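PDB 3LE2: serpin-ZX from Arabidopsis thaliana, which inhibits the cysteine protease metacaspase-9 by covalent binding after cleavage of its reactive centre loop, and limits RD21A activity to protect cells from programmed cell death. Local coordinates for residues A[16-20]-A[35-41]; A[78-83]-A[379-383]; A[273-279]-A[360-366]. All coordinates share one frame. Where two conformers were deposited one is given. Residues are numbered along the deposited sequence.

Contacts 1 and 2 are buried neighbours, with centres 13 Å apart. They touch where Ser36 OG of contact 1 lies 2.8 Å from Leu383 O of contact 2. Strand 382-388 is common ground: its start and the turn before it form one side of contact 2, and its Ile385 touches Ser16, Ala20 and Pro37 of contact 1. Both rest on apolar packing, with no direct hydrogen bond between their segments. Contact 3 lies about 30 Å from either, centre to centre, and is only partly buried. It joins strands through backbone hydrogen bonds, with a salt bridge and other charged side chains beside the corner at 275-276. Its segment 360-366 starts within the reactive centre loop; contacts 1 and 2 lie away from it.

Contact 1: residues A[16-20]-A[35-41]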
loop_
_atom_site.group_PDB
_atom_site.type_symbol
_atom_site.label_atom_id
_atom_site.label_comp_id
_atom_site.label_asym_id
_atom_site.label_seq_id
_atom_site.Cartn_x
_atom_site.Cartn_y
_atom_site.Cartn_z
ATOM N N SER A 16 -2.571 6.235 -7.856
ATOM C CA SER A 16 -1.763 5.669 -6.774
ATOM C C SER A 16 -0.288 5.495 -7.177
ATOM O O SER A 16 0.612 5.718 -6.371
ATOM C CB SER A 16 -2.362 4.342 -6.285
ATOM O OG SER A 16 -3.522 4.549 -5.488
ATOM N N MET A 17 -0.037 5.095 -8.419
ATOM C CA MET A 17 1.345 4.967 -8.888
ATOM C C MET A 17 2.027 6.326 -8.947
ATOM O O MET A 17 3.216 6.451 -8.658
ATOM C CB MET A 17 1.410 4.294 -10.257
ATOM C CG MET A 17 0.921 2.853 -10.270
ATOM S SD MET A 17 1.759 1.786 -9.086
ATOM C CE MET A 17 3.424 1.800 -9.687
ATOM N N ASN A 18 1.278 7.354 -9.325
ATOM C CA ASN A 18 1.843 8.695 -9.332
ATOM C C ASN A 18 2.106 9.174 -7.893
ATOM O O ASN A 18 3.123 9.794 -7.604
ATOM C CB ASN A 18 0.928 9.663 -10.095
ATOM C CG ASN A 18 1.614 10.976 -10.422
ATOM O OD1 ASN A 18 2.845 11.058 -10.484
ATOM N ND2 ASN A 18 0.824 12.011 -10.623
ATOM N N LEU A 19 1.181 8.872 -6.990
ATOM C CA LEU A 19 1.415 9.116 -5.572
ATOM C C LEU A 19 2.715 8.427 -5.148
ATOM O O LEU A 19 3.580 9.054 -4.536
ATOM C CB LEU A 19 0.221 8.645 -4.729
ATOM C CG LEU A 19 0.402 8.658 -3.201
ATOM C CD1 LEU A 19 0.749 10.036 -2.714
ATOM C CD2 LEU A 19 -0.847 8.139 -2.492
ATOM N N ALA A 20 2.878 7.155 -5.504
ATOM C CA ALA A 20 4.121 6.445 -5.182
ATOM C C ALA A 20 5.351 7.158 -5.746
ATOM O O ALA A 20 6.399 7.204 -5.111
ATOM C CB ALA A 20 4.067 5.005 -5.670
ATOM N N PHE A 35 3.975 1.571 1.067
ATOM C CA PHE A 35 2.804 2.240 1.642
ATOM C C PHE A 35 1.516 1.668 1.071
ATOM O O PHE A 35 1.532 1.044 0.029
ATOM C CB PHE A 35 2.862 3.750 1.397
ATOM C CG PHE A 35 2.498 4.152 -0.010
ATOM C CD1 PHE A 35 3.435 4.089 -1.027
ATOM C CD2 PHE A 35 1.222 4.598 -0.306
ATOM C CE1 PHE A 35 3.108 4.461 -2.341
ATOM C CE2 PHE A 35 0.876 4.968 -1.606
ATOM C CZ PHE A 35 1.821 4.899 -2.630
ATOM N N SER A 36 0.399 1.888 1.754
ATOM C CA SER A 36 -0.875 1.361 1.296
ATOM C C SER A 36 -1.790 2.445 0.716
ATOM O O SER A 36 -2.360 3.248 1.454
ATOM C CB SER A 36 -1.588 0.631 2.441
ATOM O OG SER A 36 -2.906 0.283 2.067
ATOM N N PRO A 37 -1.935 2.465 -0.615
ATOM C CA PRO A 37 -2.796 3.430 -1.312
ATOM C C PRO A 37 -4.256 3.272 -0.885
ATOM O O PRO A 37 -4.968 4.258 -0.742
ATOM C CB PRO A 37 -2.646 3.036 -2.792
ATOM C CG PRO A 37 -1.416 2.207 -2.864
ATOM C CD PRO A 37 -1.268 1.534 -1.539
ATOM N N ALA A 38 -4.695 2.032 -0.697
ATOM C CA ALA A 38 -6.027 1.755 -0.191
ATOM C C ALA A 38 -6.283 2.456 1.131
ATOM O O ALA A 38 -7.313 3.106 1.298
ATOM C CB ALA A 38 -6.232 0.262 -0.039
ATOM N N SER A 39 -5.344 2.328 2.070
ATOM C CA SER A 39 -5.463 2.984 3.374
ATOM C C SER A 39 -5.448 4.501 3.251
ATOM O O SER A 39 -6.155 5.205 3.978
ATOM C CB SER A 39 -4.324 2.561 4.305
ATOM O OG SER A 39 -4.185 1.158 4.297
ATOM N N ILE A 40 -4.611 5.015 2.363
ATOM C CA ILE A 40 -4.571 6.455 2.171
ATOM C C ILE A 40 -5.939 6.914 1.682
ATOM O O ILE A 40 -6.482 7.916 2.155
ATOM C CB ILE A 40 -3.525 6.866 1.117
ATOM C CG1 ILE A 40 -2.119 6.440 1.545
ATOM C CG2 ILE A 40 -3.579 8.381 0.891
ATOM C CD1 ILE A 40 -1.623 7.203 2.724
ATOM N N ASN A 41 -6.482 6.176 0.718
ATOM C CA ASN A 41 -7.755 6.539 0.092
ATOM C C ASN A 41 -8.926 6.380 1.049
ATOM O O ASN A 41 -9.927 7.093 0.931
ATOM C CB ASN A 41 -7.979 5.753 -1.210
ATOM C CG ASN A 41 -7.052 6.219 -2.329
ATOM O OD1 ASN A 41 -6.363 7.233 -2.190
ATOM N ND2 ASN A 41 -7.038 5.495 -3.436
HETATM O O HOH W 1 -3.822 6.784 -3.714
#
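The ring of Phe35 overlaps the side of helix 16-20. Ala20 CB meets its edge, 3.5 Å from Phe35 CE1, and Ser16 O also lies near the ring plane, 4.0 Å from Phe35 CZ. Leu19 CD2 approaches obliquely, 3.7 Å from Phe35 CE2. The same methyl reaches the second helix, where Leu19 CD2 is 4.4 Å from Ile40 CG2. Pro37 faces Ser16, with Ser16 OG 3.2 Å from Pro37 CB. No direct hydrogen bond joins the segments. Instead, water 1 bridges them: it lies 2.9 Å from Ser16 OG and donates to Asn41 OD1 at 3.0 Å. Ser16 OG is also hydrogen-bonded to Gln12 O in its own helix.

The axes of helices 16-20 and 37-41 cross at 102° and approach to 11.2 Å. This wide gap is filled by Phe35, Leu19 and Pro37. Ser36 is the N-cap of helix 37-49: Ser39 N donates to Ser36 OG at 3.2 Å. Ser36 N in turn bonds His329 NE2 on strand 326-335. As in other serpins, this helix start probably belongs to the shutter region beneath the main sheet. Phe35 ends strand 33-35 and pairs with Ile385, so the contact joins helix 5-25 to helix 37-49 beside strand 382-388.

Contact 2: residues A[78-83]-A[379-383]; sequences IVSAVL and TGVVL
This is buried apolar packing that joins the C-terminal end of helix 68-83 to the turn and first residues leading into strand 382-388. The segments run in the same general direction: Ile78 CA is 7.8 Å from Thr379 CA, and Leu83 CA 7.9 Å from Leu383 CA. No hydrogen bond crosses. Val82 (chi1 t) is central. Val82 CG1 lies 4.0 Å from Val381 CG1 and 3.8 Å from Leu383 CD1; Val82 CG2 lies 3.6 Å from Thr379 OG1. One turn earlier, Ile78 (m,m) has CG2 4.0 Å from Thr379 CG2. Leu83 CD2 is 4.2 Å from Leu383 CG. Leu383 is m,p with phi/psi -78/-42. Thr379 (chi1 p) makes an ST turn, its OG1 accepting from Val381 N at 3.1 Å. Gly380 has phi/psi 72/4, a positive phi that favours glycine. The CA-to-CB bond of Val382 points away from helix 78-83; its side chain touches Asn13 and Pro37. In the serpin fold, this is the end of helix D against the 370-376/382-388 hairpin turn of sheet B.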
loop_
_atom_site.group_PDB
_atom_site.type_symbol
_atom_site.label_atom_id
_atom_site.label_comp_id
_atom_site.label_asym_id
_atom_site.label_seq_id
_atom_site.Cartn_x
_atom_site.Cartn_y
_atom_site.Cartn_z
ATOM N N ILE A 78 -16.361 -2.997 -0.242
ATOM C CA ILE A 78 -15.220 -3.560 -0.961
ATOM C C ILE A 78 -13.897 -3.472 -0.192
ATOM O O ILE A 78 -13.294 -4.494 0.124
ATOM C CB ILE A 78 -15.071 -2.938 -2.375
ATOM C CG1 ILE A 78 -16.397 -3.035 -3.143
ATOM C CG2 ILE A 78 -13.959 -3.635 -3.147
ATOM C CD1 ILE A 78 -16.884 -4.475 -3.387
ATOM N N VAL A 79 -13.447 -2.260 0.123
ATOM C CA VAL A 79 -12.121 -2.098 0.729
ATOM C C VAL A 79 -11.957 -2.834 2.069
ATOM O O VAL A 79 -10.957 -3.512 2.289
ATOM C CB VAL A 79 -11.718 -0.610 0.864
ATOM C CG1 VAL A 79 -10.323 -0.498 1.446
ATOM C CG2 VAL A 79 -11.769 0.067 -0.490
ATOM N N SER A 80 -12.932 -2.705 2.961
ATOM C CA SER A 80 -12.850 -3.398 4.244
ATOM C C SER A 80 -12.814 -4.916 4.074
ATOM O O SER A 80 -12.129 -5.611 4.817
ATOM C CB SER A 80 -13.991 -2.991 5.175
ATOM O OG SER A 80 -13.823 -1.653 5.614
ATOM N N ALA A 81 -13.547 -5.435 3.098
ATOM C CA ALA A 81 -13.531 -6.875 2.861
ATOM C C ALA A 81 -12.147 -7.282 2.366
ATOM O O ALA A 81 -11.676 -8.390 2.630
ATOM C CB ALA A 81 -14.610 -7.291 1.849
ATOM N N VAL A 82 -11.510 -6.380 1.629
ATOM C CA VAL A 82 -10.186 -6.636 1.082
ATOM C C VAL A 82 -9.142 -6.503 2.195
ATOM O O VAL A 82 -8.151 -7.223 2.220
ATOM C CB VAL A 82 -9.864 -5.662 -0.065
ATOM C CG1 VAL A 82 -8.364 -5.711 -0.425
ATOM C CG2 VAL A 82 -10.733 -5.974 -1.283
ATOM N N LEU A 83 -9.392 -5.593 3.128
ATOM C CA LEU A 83 -8.441 -5.304 4.192
ATOM C C LEU A 83 -8.644 -6.179 5.426
ATOM O O LEU A 83 -7.849 -6.126 6.347
ATOM C CB LEU A 83 -8.505 -3.829 4.583
ATOM C CG LEU A 83 -7.950 -2.876 3.529
ATOM C CD1 LEU A 83 -7.765 -1.487 4.093
ATOM C CD2 LEU A 83 -6.636 -3.422 2.965
ATOM N N THR A 379 -10.850 -8.152 -6.817
ATOM C CA THR A 379 -11.349 -6.785 -6.922
ATOM C C THR A 379 -10.393 -5.887 -7.697
ATOM O O THR A 379 -10.764 -4.785 -8.103
ATOM C CB THR A 379 -11.523 -6.161 -5.533
ATOM O OG1 THR A 379 -10.246 -6.102 -4.898
ATOM C CG2 THR A 379 -12.461 -6.997 -4.679
ATOM N N GLY A 380 -9.157 -6.342 -7.879
ATOM C CA GLY A 380 -8.119 -5.490 -8.439
ATOM C C GLY A 380 -7.628 -4.385 -7.502
ATOM O O GLY A 380 -6.817 -3.560 -7.897
ATOM N N VAL A 381 -8.113 -4.358 -6.264
ATOM C CA VAL A 381 -7.667 -3.355 -5.297
ATOM C C VAL A 381 -6.178 -3.548 -4.916
ATOM O O VAL A 381 -5.716 -4.670 -4.702
ATOM C CB VAL A 381 -8.575 -3.358 -4.031
ATOM C CG1 VAL A 381 -7.922 -2.606 -2.851
ATOM C CG2 VAL A 381 -9.955 -2.775 -4.355
ATOM N N VAL A 382 -5.432 -2.447 -4.844
ATOM C CA VAL A 382 -4.004 -2.500 -4.495
ATOM C C VAL A 382 -3.767 -2.239 -3.002
ATOM O O VAL A 382 -4.090 -1.161 -2.514
ATOM C CB VAL A 382 -3.218 -1.459 -5.329
ATOM C CG1 VAL A 382 -1.748 -1.352 -4.875
ATOM C CG2 VAL A 382 -3.348 -1.783 -6.827
ATOM N N LEU A 383 -3.209 -3.215 -2.280
ATOM C CA LEU A 383 -2.872 -3.025 -0.855
ATOM C C LEU A 383 -1.601 -2.225 -0.626
ATOM O O LEU A 383 -1.542 -1.409 0.288
ATOM C CB LEU A 383 -2.712 -4.360 -0.123
ATOM C CG LEU A 383 -3.997 -5.092 0.227
ATOM C CD1 LEU A 383 -4.610 -5.669 -1.063
ATOM C CD2 LEU A 383 -3.697 -6.189 1.229
#

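Contact 3: residues A[273-279]-A[360-366]; sequences KVREFKI and DEIDFVA
A parallel strand pair with a beta bulge joins segment 273-279 to strand 361-365, whose residues 361-363 end the serpin reactive centre loop. Strands 277-279 and 361-365 run 19° apart, their axes 4.6 Å apart at closest approach. Val274 pairs with Ile362, Phe277 with Phe364 and Lys278 with Val365. The register shifts by one at the corner 275-276, where Arg275 (phi/psi -93/-74) breaks the strand. Before it, Ile362 N donates weakly to Lys273 O (3.1 Å), and Arg275 N to Ile362 O (2.8 Å). Beyond it, Phe364 N donates to Glu276 O, Lys278 N to Phe364 O and Ala366 N to Lys278 O, each at 2.9 Å. Asp363 OD1 (chi1 m) satisfies Glu276 N at 2.6 Å. Asp363 OD2 sits over the guanidinium face, 3.1 Å from Arg275 NH2: a salt bridge of charges only, with no N-H directed at OD2. Outside, Phe277 O bonds Thr207 OG1 and Asp363 O bonds Lys221 NZ. Water 2 accepts from Lys273 N at 3.2 Å and donates to Asp360 O at 3.1 Å.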
loop_
_atom_site.group_PDB
_atom_site.type_symbol
_atom_site.label_atom_id
_atom_site.label_comp_id
_atom_site.label_asym_id
_atom_site.label_seq_id
_atom_site.Cartn_x
_atom_site.Cartn_y
_atom_site.Cartn_z
ATOM N N LYS A 273 9.036 -21.466 -17.887
ATOM C CA LYS A 273 10.320 -22.019 -17.500
ATOM C C LYS A 273 11.293 -20.876 -17.258
ATOM O O LYS A 273 11.417 -19.969 -18.089
ATOM C CB LYS A 273 10.843 -22.936 -18.615
ATOM C CG LYS A 273 12.007 -23.845 -18.226
ATOM C CD LYS A 273 12.390 -24.765 -19.390
ATOM C CE LYS A 273 13.077 -26.042 -18.907
ATOM N NZ LYS A 273 12.176 -26.899 -18.072
ATOM N N VAL A 274 11.980 -20.915 -16.120
ATOM C CA VAL A 274 13.015 -19.928 -15.827
ATOM C C VAL A 274 14.380 -20.592 -15.922
ATOM O O VAL A 274 14.539 -21.747 -15.535
ATOM C CB VAL A 274 12.856 -19.333 -14.409
ATOM C CG1 VAL A 274 11.527 -18.606 -14.275
ATOM C CG2 VAL A 274 12.982 -20.432 -13.352
ATOM N N ARG A 275 15.365 -19.880 -16.451
ATOM C CA ARG A 275 16.728 -20.382 -16.386
ATOM C C ARG A 275 17.410 -19.820 -15.131
ATOM O O ARG A 275 17.597 -20.523 -14.139
ATOM C CB ARG A 275 17.511 -20.043 -17.654
ATOM C CG ARG A 275 19.005 -20.192 -17.461
ATOM C CD ARG A 275 19.751 -20.249 -18.766
ATOM N NE ARG A 275 19.622 -19.028 -19.544
ATOM C CZ ARG A 275 20.479 -18.015 -19.500
ATOM N NH1 ARG A 275 21.532 -18.063 -18.692
ATOM N NH2 ARG A 275 20.274 -16.949 -20.264
ATOM N N GLU A 276 17.764 -18.546 -15.172
ATOM C CA GLU A 276 18.246 -17.868 -13.978
ATOM C C GLU A 276 17.114 -17.127 -13.283
ATOM O O GLU A 276 16.402 -16.338 -13.910
ATOM C CB GLU A 276 19.371 -16.904 -14.327
ATOM C CG GLU A 276 20.738 -17.476 -14.075
ATOM C CD GLU A 276 21.694 -16.416 -13.589
ATOM O OE1 GLU A 276 21.845 -16.267 -12.352
ATOM O OE2 GLU A 276 22.278 -15.715 -14.444
ATOM N N PHE A 277 16.959 -17.388 -11.989
ATOM C CA PHE A 277 15.862 -16.831 -11.202
ATOM C C PHE A 277 16.311 -16.437 -9.797
ATOM O O PHE A 277 16.526 -17.301 -8.949
ATOM C CB PHE A 277 14.727 -17.844 -11.095
ATOM C CG PHE A 277 13.513 -17.319 -10.399
ATOM C CD1 PHE A 277 12.795 -16.267 -10.934
ATOM C CD2 PHE A 277 13.082 -17.883 -9.217
ATOM C CE1 PHE A 277 11.676 -15.775 -10.294
ATOM C CE2 PHE A 277 11.966 -17.402 -8.571
ATOM C CZ PHE A 277 11.258 -16.349 -9.109
ATOM N N LYS A 278 16.445 -15.135 -9.551
ATOM C CA LYS A 278 16.969 -14.668 -8.268
ATOM C C LYS A 278 16.142 -13.544 -7.655
ATOM O O LYS A 278 15.957 -12.492 -8.268
ATOM C CB LYS A 278 18.421 -14.217 -8.421
ATOM C CG LYS A 278 19.380 -15.325 -8.817
ATOM C CD LYS A 278 19.521 -16.365 -7.716
ATOM C CE LYS A 278 20.396 -17.529 -8.167
ATOM N NZ LYS A 278 21.734 -17.062 -8.641
ATOM N N ILE A 279 15.679 -13.772 -6.430
ATOM C CA ILE A 279 14.884 -12.792 -5.694
ATOM C C ILE A 279 15.549 -12.422 -4.355
ATOM O O ILE A 279 15.730 -13.282 -3.486
ATOM C CB ILE A 279 13.466 -13.346 -5.420
ATOM C CG1 ILE A 279 12.822 -13.799 -6.721
ATOM C CG2 ILE A 279 12.587 -12.300 -4.772
ATOM C CD1 ILE A 279 12.740 -12.692 -7.756
ATOM N N ASP A 360 10.539 -22.336 -24.305
ATOM C CA ASP A 360 11.427 -21.186 -24.179
ATOM C C ASP A 360 11.646 -20.817 -22.723
ATOM O O ASP A 360 10.710 -20.807 -21.925
ATOM C CB ASP A 360 10.883 -19.984 -24.948
ATOM C CG ASP A 360 11.158 -20.075 -26.437
ATOM O OD1 ASP A 360 11.776 -21.073 -26.874
ATOM O OD2 ASP A 360 10.760 -19.145 -27.170
ATOM N N GLU A 361 12.891 -20.526 -22.374
ATOM C CA GLU A 361 13.202 -20.176 -20.999
ATOM C C GLU A 361 13.542 -18.700 -20.840
ATOM O O GLU A 361 13.890 -18.016 -21.805
ATOM C CB GLU A 361 14.281 -21.091 -20.411
ATOM C CG GLU A 361 15.531 -21.242 -21.244
ATOM C CD GLU A 361 16.496 -22.255 -20.654
ATOM O OE1 GLU A 361 16.100 -23.003 -19.729
ATOM O OE2 GLU A 361 17.654 -22.299 -21.120
ATOM N N ILE A 362 13.416 -18.215 -19.610
ATOM C CA ILE A 362 13.502 -16.792 -19.350
ATOM C C ILE A 362 14.236 -16.557 -18.037
ATOM O O ILE A 362 14.221 -17.408 -17.148
ATOM C CB ILE A 362 12.087 -16.173 -19.292
ATOM C CG1 ILE A 362 12.121 -14.696 -19.639
ATOM C CG2 ILE A 362 11.455 -16.362 -17.928
ATOM C CD1 ILE A 362 10.776 -14.058 -19.505
ATOM N N ASP A 363 14.904 -15.414 -17.932
ATOM C CA ASP A 363 15.560 -15.029 -16.684
ATOM C C ASP A 363 14.778 -13.934 -15.976
ATOM O O ASP A 363 14.201 -13.041 -16.608
ATOM C CB ASP A 363 16.999 -14.546 -16.915
ATOM C CG ASP A 363 17.930 -15.659 -17.373
ATOM O OD1 ASP A 363 17.634 -16.843 -17.117
ATOM O OD2 ASP A 363 18.965 -15.344 -17.993
ATOM N N PHE A 364 14.753 -14.023 -14.655
ATOM C CA PHE A 364 14.277 -12.934 -13.841
ATOM C C PHE A 364 15.252 -12.837 -12.665
ATOM O O PHE A 364 15.144 -13.572 -11.685
ATOM C CB PHE A 364 12.843 -13.188 -13.375
ATOM C CG PHE A 364 12.202 -11.994 -12.725
ATOM C CD1 PHE A 364 11.424 -11.119 -13.467
ATOM C CD2 PHE A 364 12.396 -11.736 -11.374
ATOM C CE1 PHE A 364 10.843 -10.005 -12.878
ATOM C CE2 PHE A 364 11.814 -10.631 -10.768
ATOM C CZ PHE A 364 11.036 -9.764 -11.527
ATOM N N VAL A 365 16.236 -11.956 -12.791
ATOM C CA VAL A 365 17.269 -11.819 -11.766
ATOM C C VAL A 365 17.220 -10.420 -11.167
ATOM O O VAL A 365 17.650 -9.453 -11.786
ATOM C CB VAL A 365 18.669 -12.120 -12.335
ATOM C CG1 VAL A 365 19.758 -11.854 -11.278
ATOM C CG2 VAL A 365 18.727 -13.562 -12.838
ATOM N N ALA A 366 16.664 -10.316 -9.970
ATOM C CA ALA A 366 16.368 -9.011 -9.405
ATOM C C ALA A 366 17.539 -8.520 -8.566
ATOM O O ALA A 366 17.423 -8.331 -7.352
ATOM C CB ALA A 366 15.104 -9.077 -8.574
HETATM O O HOH W 2 8.101 -22.101 -20.876
#